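Local structure of inactive dihydropteroate synthase 2 (2VP8) at residues B[129-134]-B[153-158]; B[163-168]-B[202-207]. The protein probably lacks dihydropteroate synthase activity despite its family, seeming to bind the pterin pyrophosphate substrate very poorly while still accepting the inhibitor dapsone. All coordinates share one frame; numbering follows the deposited sequence.

Interactions 1 and 2 exemplify two ways of covering a parallel barrel sheet, helix beside helix in interaction 1 and helix over strand in interaction 2. Their centres lie 13 Å apart, and they come in series along the chain, helix 152-159 of the first leading directly into strand 162-166 of the second. Strands 140-142, 162-166 and 214-217 are neighbours in the parallel sheet, and the helices 127-136, 152-159 and 186-207 pack on it. The two contacts also touch each other: P153 CB lies 3.8 Å from A207 CB, and A157 CB 3.5 Å from A207 O. Together they make one continuous section of the barrel wall, outer helices and an inner strand, in this DHPS relative.

Interaction 1. Residues B[129-134]-B[153-158]; sequences VAKAAC and PEVAAE
V155 reaches across from helix 152-159 to the backbone of A130 and K131 in helix 127-136, and its side chain makes the largest single contribution to the shared surface. V155 CB points at the neighbouring helix but makes no close contact of its own, its distance to K131 CA being 5.1 Å. Beyond it the two methyls part company: CG1, anti to the backbone N (chi1 -179°), is carried forward, whereas V155 CG2 stays 5.1 Å from K131 CB, its nearest atom in 129-134. V155 CG1 rests 3.7 Å from K131 CA, with K131 N almost as near. The same CG1 is 4.3 Å from A130 CB, so one methyl lies against main chain as much as against side chains. The backbones are close here, the CA atoms of K131 and V155 being 6.1 Å apart. In the TIM barrel the two helices are consecutive elements of the outer layer, separated along the chain by strand 140-142. I141 of that strand lies beneath both, touched by A130, C134 and A156. On the opposite, solvent side K131 leaves the contact as an extended chain. Its NZ remains 5.3 Å from OE2 of E158, too far for a salt bridge, though the opposite charges probably attract weakly. Further along helix 152-159, F159 packs against both K131 and C134.

Interaction 2. Residues B[163-168]-B[202-207]; sequences LVCAHT and ERAVAA
L163 and A204 mark the nearest approach of the two backbones, with their CA atoms 7.7 Å apart. The segment 163-166 is an extended strand and 202-207 belongs to the long helix 186-207, and the two run in broadly opposite directions, the helix lying over one face of the strand. On that face L163 and C165 direct their side chains at the helix from the CB outward, and A204 faces back at the strand. The methyl of A204 therefore meets two partners at once. CD2 of L163 touches A204 CB at 4.0 Å, and SG of C165 lies beside the same A204 CB at 4.3 Å. In L163 the CG is anti to the backbone N (chi1 -179°), and of the two methyls beyond it CD2 is the one turned to the helix, L163 CD1 staying 6.4 Å from A204 CB. In C165, chi1 near -60° (-63°) swings SG forward from CB toward A204. All three residues are buried, and the contact is wholly apolar. Topologically this is a beta-alpha-beta crossover: strand 162-166 leads through helix 186-207 to strand 214-217, which lies next to it in parallel. Backbone hydrogen bonds link L163 with K213 and L215, and C165 with L215 and D217, along and just before the neighbouring strand, and the helix covers both strands. V214 of the second strand touches C165 as well as V205, continuing the apolar layer beneath the helix. V164, on the other face of the strand, packs instead on L140, N142 and D217. The side chain of C165 is about 10 Å from that of H220, a residue that, by similarity, characterises family members lacking synthase activity.

Interaction 1. Residues B[129-134]-B[153-158]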
# COMPACT_ATOMS: atom_id res chain seq x y z
N VAL B 129 17.12 -10.16 31.38
CA VAL B 129 17.42 -10.66 30.04
C VAL B 129 17.98 -9.55 29.15
O VAL B 129 18.97 -9.76 28.44
CB VAL B 129 16.18 -11.32 29.38
CG1 VAL B 129 16.54 -11.92 28.04
CG2 VAL B 129 15.61 -12.39 30.28
N ALA B 130 17.36 -8.38 29.21
CA ALA B 130 17.82 -7.21 28.46
C ALA B 130 19.21 -6.77 28.89
O ALA B 130 20.00 -6.31 28.06
CB ALA B 130 16.84 -6.07 28.60
N LYS B 131 19.50 -6.90 30.18
CA LYS B 131 20.79 -6.52 30.75
C LYS B 131 21.94 -7.23 30.05
O LYS B 131 22.81 -6.59 29.46
CB LYS B 131 20.81 -6.80 32.26
CG LYS B 131 21.81 -5.95 33.05
CD LYS B 131 21.83 -6.32 34.53
CE LYS B 131 22.70 -5.36 35.33
NZ LYS B 131 23.03 -5.89 36.68
N ALA B 132 21.92 -8.56 30.08
CA ALA B 132 22.98 -9.37 29.47
C ALA B 132 23.02 -9.22 27.96
O ALA B 132 24.09 -9.34 27.35
CB ALA B 132 22.82 -10.82 29.86
N ALA B 133 21.86 -8.98 27.35
CA ALA B 133 21.75 -8.84 25.91
C ALA B 133 22.42 -7.56 25.42
O ALA B 133 23.11 -7.57 24.39
CB ALA B 133 20.30 -8.88 25.48
N CYS B 134 22.22 -6.47 26.15
CA CYS B 134 22.91 -5.21 25.87
C CYS B 134 24.42 -5.36 26.05
O CYS B 134 25.20 -4.83 25.25
CB CYS B 134 22.38 -4.10 26.78
SG CYS B 134 20.73 -3.56 26.33
N PRO B 153 13.40 0.56 31.68
CA PRO B 153 14.03 1.80 31.21
C PRO B 153 15.38 2.06 31.89
O PRO B 153 16.30 2.55 31.23
CB PRO B 153 13.02 2.88 31.60
CG PRO B 153 11.72 2.16 31.71
CD PRO B 153 12.08 0.83 32.28
N GLU B 154 15.49 1.73 33.18
CA GLU B 154 16.75 1.83 33.91
C GLU B 154 17.87 1.08 33.17
O GLU B 154 18.97 1.61 33.02
CB GLU B 154 16.62 1.29 35.34
CG GLU B 154 16.88 2.31 36.45
CD GLU B 154 15.64 3.11 36.87
OE1 GLU B 154 15.11 3.88 36.00
OE2 GLU B 154 15.22 2.98 38.07
N VAL B 155 17.56 -0.13 32.71
CA VAL B 155 18.53 -0.97 32.01
C VAL B 155 19.04 -0.30 30.73
O VAL B 155 20.25 -0.21 30.51
CB VAL B 155 17.95 -2.37 31.69
CG1 VAL B 155 18.99 -3.24 30.98
CG2 VAL B 155 17.45 -3.05 32.95
N ALA B 156 18.11 0.17 29.90
CA ALA B 156 18.45 0.88 28.67
C ALA B 156 19.35 2.08 28.94
O ALA B 156 20.31 2.32 28.21
CB ALA B 156 17.19 1.32 27.94
N ALA B 157 19.03 2.81 30.01
CA ALA B 157 19.75 4.01 30.40
C ALA B 157 21.21 3.71 30.74
O ALA B 157 22.12 4.35 30.22
CB ALA B 157 19.06 4.68 31.57
N GLU B 158 21.42 2.72 31.61
CA GLU B 158 22.75 2.30 32.06
C GLU B 158 23.66 1.85 30.91
O GLU B 158 24.83 2.21 30.85
CB GLU B 158 22.61 1.19 33.10
CG GLU B 158 23.91 0.47 33.49
CD GLU B 158 23.71 -0.55 34.61
OE1 GLU B 158 22.49 -0.82 34.94
OE2 GLU B 158 24.77 -1.07 35.17

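Interaction 2. Residues B[163-168]-B[202-207]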
# COMPACT_ATOMS: atom_id res chain seq x y z
N LEU B 163 15.15 2.08 23.50
CA LEU B 163 14.02 1.32 23.99
C LEU B 163 12.80 1.50 23.10
O LEU B 163 12.52 2.60 22.63
CB LEU B 163 13.69 1.70 25.44
CG LEU B 163 12.53 0.96 26.12
CD1 LEU B 163 12.90 -0.50 26.41
CD2 LEU B 163 12.11 1.66 27.39
N VAL B 164 12.08 0.41 22.87
CA VAL B 164 10.80 0.47 22.18
C VAL B 164 9.71 0.59 23.23
O VAL B 164 9.58 -0.26 24.12
CB VAL B 164 10.57 -0.78 21.28
CG1 VAL B 164 9.15 -0.79 20.71
CG2 VAL B 164 11.59 -0.85 20.16
N CYS B 165 8.94 1.67 23.15
CA CYS B 165 7.78 1.83 24.01
C CYS B 165 6.55 1.36 23.25
O CYS B 165 6.09 2.03 22.32
CB CYS B 165 7.62 3.28 24.46
SG CYS B 165 9.00 3.83 25.47
N ALA B 166 6.03 0.21 23.65
CA ALA B 166 4.91 -0.40 22.96
C ALA B 166 3.60 -0.23 23.72
O ALA B 166 3.58 -0.07 24.94
CB ALA B 166 5.19 -1.87 22.69
N HIS B 167 2.50 -0.26 22.97
CA HIS B 167 1.16 -0.27 23.54
C HIS B 167 0.60 -1.69 23.48
O HIS B 167 0.47 -2.28 22.41
CB HIS B 167 0.25 0.69 22.78
CG HIS B 167 -1.16 0.72 23.29
ND1 HIS B 167 -1.58 1.60 24.26
CD2 HIS B 167 -2.23 -0.03 22.96
CE1 HIS B 167 -2.86 1.39 24.51
NE2 HIS B 167 -3.28 0.41 23.74
N THR B 168 0.26 -2.21 24.66
CA THR B 168 -0.26 -3.57 24.82
C THR B 168 -1.64 -3.72 24.18
O THR B 168 -1.75 -3.98 22.98
CB THR B 168 -0.31 -3.96 26.32
OG1 THR B 168 -0.40 -5.39 26.45
CG2 THR B 168 -1.50 -3.29 27.05
N GLU B 202 8.26 9.38 27.42
CA GLU B 202 8.78 10.40 28.33
C GLU B 202 9.35 9.79 29.61
O GLU B 202 10.37 10.25 30.12
CB GLU B 202 7.71 11.45 28.65
CG GLU B 202 7.25 12.30 27.46
CD GLU B 202 8.28 13.32 26.98
OE1 GLU B 202 9.38 13.43 27.57
OE2 GLU B 202 8.00 14.03 25.99
N ARG B 203 8.68 8.75 30.11
CA ARG B 203 9.12 8.04 31.31
C ARG B 203 10.45 7.34 31.08
O ARG B 203 11.26 7.21 32.00
CB ARG B 203 8.06 7.05 31.80
CG ARG B 203 7.10 7.63 32.84
CD ARG B 203 5.67 7.11 32.64
NE ARG B 203 5.60 5.65 32.59
CZ ARG B 203 4.71 4.96 31.87
NH1 ARG B 203 3.80 5.59 31.13
NH2 ARG B 203 4.73 3.64 31.90
N ALA B 204 10.67 6.88 29.86
CA ALA B 204 11.96 6.30 29.49
C ALA B 204 13.04 7.38 29.43
O ALA B 204 14.13 7.20 30.01
CB ALA B 204 11.86 5.55 28.18
N VAL B 205 12.74 8.49 28.76
CA VAL B 205 13.72 9.58 28.60
C VAL B 205 14.16 10.14 29.95
O VAL B 205 15.35 10.38 30.16
CB VAL B 205 13.21 10.70 27.66
CG1 VAL B 205 14.13 11.92 27.72
CG2 VAL B 205 13.11 10.18 26.24
N ALA B 206 13.20 10.33 30.85
CA ALA B 206 13.46 10.85 32.20
C ALA B 206 14.26 9.86 33.06
O ALA B 206 14.94 10.25 34.02
CB ALA B 206 12.16 11.25 32.89
N ALA B 207 14.16 8.57 32.71
CA ALA B 207 14.95 7.51 33.38
C ALA B 207 16.43 7.53 32.94
O ALA B 207 17.30 6.92 33.61
CB ALA B 207 14.29 6.09 33.11